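Local coordinates for nitroreductase family protein (Clostridium novyi, PDB 3G14), which is probably an oxidoreductase of the nitroreductase family, whose members generally use bound FMN, though its own substrate is not established, at residues 81-87 against 143-149. Residues are numbered along the deposited sequence; the frame is centred on the assembly and turned at random.
Sequences TIVAVAN and LRVVALT
Ala84 faces both Val146 and Ala147 at a beta bulge of the classic type in the antiparallel ladder that 81-87 and 143-149 form in the central sheet of this nitroreductase alpha+beta fold. Two bonds bracket it: Ala84 N donates to Ala147 O at 2.9 Å, and Val146 N reaches Ala84 O at 2.9 Å. The extra residue is Val146, whose helix-like backbone (psi -53°) breaks the alternation and tips its side chain toward the neighbouring strand, where CG2 rests against Ala86 CB at 3.8 Å. Regular pairing resumes on both sides of the bulge, with Ile82 bonded to Thr149 and Ala86 to Arg144.

The tight part is the face where helix 130-137 covers Val83, Val145 and Leu148, and Trp178 packs on Val85. Val83 spreads its branches: CG1, anti to the backbone N (chi1 -179°), meets Val145 CG1 at 3.7 Å, while CG2 lies against Leu148 CB at 4.0 Å, the two side chains running alongside. Helix 99-117 covers Ala86 and Val146 on the other face.

Packing opens out at the end with Asn87 and Arg144, both partly exposed. Leu143 still sends CD2 to Asn87 CB, but the arginine chain folds away from the ladder, and its NE makes a salt bridge with Glu130; Asn87 OD1 caps Glu89 N at the start of the next helix. The second subunit reaches the bulge itself, Lys97 NZ of that chain bonding Val146 O. Next in the chain, the buried Ala147 N does not make the bulge's second bond: it has no hydrogen-bond partner and sits 3.7 Å from Ala84 O.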
ATOM      1  N   THR B  81       8.767 -14.452   9.756  1.00 17.62           N
ATOM      2  CA  THR B  81       7.601 -13.593   9.603  1.00 18.06           C
ATOM      3  C   THR B  81       8.034 -12.143   9.776  1.00 17.90           C
ATOM      4  O   THR B  81       8.892 -11.836  10.607  1.00 18.26           O
ATOM      5  CB  THR B  81       6.498 -14.002  10.640  1.00 20.18           C
ATOM      6  OG1 THR B  81       5.901 -15.236  10.228  1.00 20.08           O
ATOM      7  CG2 THR B  81       5.447 -12.911  10.808  1.00 20.38           C
ATOM      8  N   ILE B  82       7.486 -11.264   8.942  1.00 15.72           N
ATOM      9  CA  ILE B  82       7.741  -9.815   9.055  1.00 15.35           C
ATOM     10  C   ILE B  82       6.519  -9.165   9.675  1.00 17.41           C
ATOM     11  O   ILE B  82       5.417  -9.345   9.172  1.00 12.88           O
ATOM     12  CB  ILE B  82       8.087  -9.169   7.698  1.00 15.81           C
ATOM     13  CG1 ILE B  82       9.359  -9.816   7.131  1.00 13.90           C
ATOM     14  CG2 ILE B  82       8.299  -7.667   7.866  1.00 15.91           C
ATOM     15  CD1 ILE B  82       9.691  -9.534   5.663  1.00 20.83           C
ATOM     16  N   VAL B  83       6.715  -8.394  10.752  1.00 14.68           N
ATOM     17  CA  VAL B  83       5.600  -7.716  11.437  1.00 12.09           C
ATOM     18  C   VAL B  83       5.746  -6.179  11.298  1.00 13.62           C
ATOM     19  O   VAL B  83       6.830  -5.630  11.606  1.00 16.62           O
ATOM     20  CB  VAL B  83       5.617  -8.062  12.952  1.00 15.13           C
ATOM     21  CG1 VAL B  83       4.466  -7.395  13.688  1.00 16.45           C
ATOM     22  CG2 VAL B  83       5.564  -9.580  13.181  1.00 14.19           C
ATOM     23  N   ALA B  84       4.684  -5.518  10.842  1.00 14.65           N
ATOM     24  CA  ALA B  84       4.710  -4.080  10.621  1.00 13.71           C
ATOM     25  C   ALA B  84       4.038  -3.387  11.807  1.00 16.02           C
ATOM     26  O   ALA B  84       2.864  -3.610  12.057  1.00 15.67           O
ATOM     27  CB  ALA B  84       4.051  -3.713   9.292  1.00 13.63           C
ATOM     28  N   VAL B  85       4.795  -2.526  12.507  1.00 17.02           N
ATOM     29  CA  VAL B  85       4.367  -1.863  13.734  1.00 16.23           C
ATOM     30  C   VAL B  85       4.410  -0.338  13.514  1.00 17.94           C
ATOM     31  O   VAL B  85       5.397   0.212  13.036  1.00 16.42           O
ATOM     32  CB  VAL B  85       5.291  -2.256  14.912  1.00 17.93           C
ATOM     33  CG1 VAL B  85       4.855  -1.575  16.273  1.00 12.29           C
ATOM     34  CG2 VAL B  85       5.366  -3.803  15.055  1.00 16.90           C
ATOM     35  N   ALA B  86       3.343   0.348  13.860  1.00 15.90           N
ATOM     36  CA  ALA B  86       3.251   1.803  13.641  1.00 16.52           C
ATOM     37  C   ALA B  86       2.926   2.615  14.870  1.00 16.99           C
ATOM     38  O   ALA B  86       2.337   2.119  15.866  1.00 16.55           O
ATOM     39  CB  ALA B  86       2.253   2.120  12.553  1.00 13.58           C
ATOM     40  N   ASN B  87       3.312   3.887  14.778  1.00 17.13           N
ATOM     41  CA  ASN B  87       3.024   4.871  15.781  1.00 17.65           C
ATOM     42  C   ASN B  87       1.950   5.825  15.275  1.00 18.74           C
ATOM     43  O   ASN B  87       2.255   6.715  14.456  1.00 18.58           O
ATOM     44  CB  ASN B  87       4.263   5.673  16.103  1.00 18.36           C
ATOM     45  CG  ASN B  87       4.052   6.659  17.257  1.00 15.60           C
ATOM     46  OD1 ASN B  87       2.963   6.825  17.815  1.00 18.12           O
ATOM     47  ND2 ASN B  87       5.133   7.295  17.639  1.00 30.39           N
ATOM     48  N   LEU B 143       1.834   1.600  20.639  1.00 15.69           N
ATOM     49  CA  LEU B 143       1.988   1.376  19.214  1.00 16.39           C
ATOM     50  C   LEU B 143       0.931   0.400  18.711  1.00 15.91           C
ATOM     51  O   LEU B 143       0.234  -0.215  19.510  1.00 19.42           O
ATOM     52  CB  LEU B 143       3.386   0.845  18.938  1.00 13.93           C
ATOM     53  CG  LEU B 143       4.506   1.782  19.429  1.00 16.18           C
ATOM     54  CD1 LEU B 143       5.876   1.117  19.276  1.00 14.63           C
ATOM     55  CD2 LEU B 143       4.488   3.106  18.693  1.00 15.56           C
ATOM     56  N   ARG B 144       0.829   0.254  17.384  1.00 15.33           N
ATOM     57  CA  ARG B 144      -0.182  -0.594  16.752  1.00 14.73           C
ATOM     58  C   ARG B 144       0.508  -1.619  15.873  1.00 15.93           C
ATOM     59  O   ARG B 144       1.437  -1.271  15.149  1.00 15.01           O
ATOM     60  CB  ARG B 144      -1.186   0.234  15.929  1.00 17.62           C
ATOM     61  CG  ARG B 144      -1.954   1.289  16.754  1.00 21.58           C
ATOM     62  CD  ARG B 144      -2.792   0.696  17.888  1.00 26.82           C
ATOM     63  NE  ARG B 144      -3.662  -0.399  17.434  1.00 30.94           N
ATOM     64  CZ  ARG B 144      -4.832  -0.257  16.810  1.00 36.59           C
ATOM     65  NH1 ARG B 144      -5.335   0.936  16.551  1.00 37.60           N
ATOM     66  NH2 ARG B 144      -5.516  -1.335  16.452  1.00 33.99           N
ATOM     67  N   VAL B 145       0.076  -2.876  15.973  1.00 14.66           N
ATOM     68  CA  VAL B 145       0.492  -3.924  15.031  1.00 13.98           C
ATOM     69  C   VAL B 145      -0.456  -3.858  13.827  1.00 17.09           C
ATOM     70  O   VAL B 145      -1.631  -4.205  13.924  1.00 16.48           O
ATOM     71  CB  VAL B 145       0.550  -5.347  15.681  1.00 14.18           C
ATOM     72  CG1 VAL B 145       1.061  -6.405  14.660  1.00 13.50           C
ATOM     73  CG2 VAL B 145       1.413  -5.303  16.987  1.00 16.34           C
ATOM     74  N   VAL B 146       0.058  -3.413  12.696  1.00 14.86           N
ATOM     75  CA  VAL B 146      -0.787  -3.204  11.517  1.00 15.93           C
ATOM     76  C   VAL B 146      -1.095  -4.505  10.754  1.00 16.02           C
ATOM     77  O   VAL B 146      -2.251  -4.806  10.443  1.00 15.90           O
ATOM     78  CB  VAL B 146      -0.182  -2.105  10.595  1.00 15.66           C
ATOM     79  CG1 VAL B 146      -1.023  -1.892   9.296  1.00 14.70           C
ATOM     80  CG2 VAL B 146       0.023  -0.756  11.341  1.00 14.67           C
ATOM     81  N   ALA B 147      -0.044  -5.242  10.411  1.00 15.53           N
ATOM     82  CA  ALA B 147      -0.130  -6.456   9.633  1.00 13.88           C
ATOM     83  C   ALA B 147       1.161  -7.213   9.814  1.00 16.20           C
ATOM     84  O   ALA B 147       2.116  -6.700  10.386  1.00 14.66           O
ATOM     85  CB  ALA B 147      -0.404  -6.164   8.124  1.00 13.59           C
ATOM     86  N   LEU B 148       1.118  -8.465   9.400  1.00 16.99           N
ATOM     87  CA  LEU B 148       2.287  -9.333   9.387  1.00 15.67           C
ATOM     88  C   LEU B 148       2.179 -10.283   8.198  1.00 14.02           C
ATOM     89  O   LEU B 148       1.107 -10.495   7.641  1.00 14.98           O
ATOM     90  CB  LEU B 148       2.408 -10.058  10.744  1.00 18.19           C
ATOM     91  CG  LEU B 148       1.295 -11.011  11.196  1.00 18.93           C
ATOM     92  CD1 LEU B 148       1.545 -12.455  10.722  1.00 17.14           C
ATOM     93  CD2 LEU B 148       1.142 -10.952  12.717  1.00 18.95           C
ATOM     94  N   THR B 149       3.302 -10.876   7.812  1.00 17.04           N
ATOM     95  CA  THR B 149       3.313 -11.877   6.762  1.00 14.72           C
ATOM     96  C   THR B 149       4.414 -12.908   6.981  1.00 13.99           C
ATOM     97  O   THR B 149       5.565 -12.547   7.379  1.00 15.01           O
ATOM     98  CB  THR B 149       3.524 -11.197   5.372  1.00 15.75           C
ATOM     99  OG1 THR B 149       3.676 -12.191   4.335  1.00 16.05           O
ATOM    100  CG2 THR B 149       4.756 -10.319   5.397  1.00 14.99           C
TER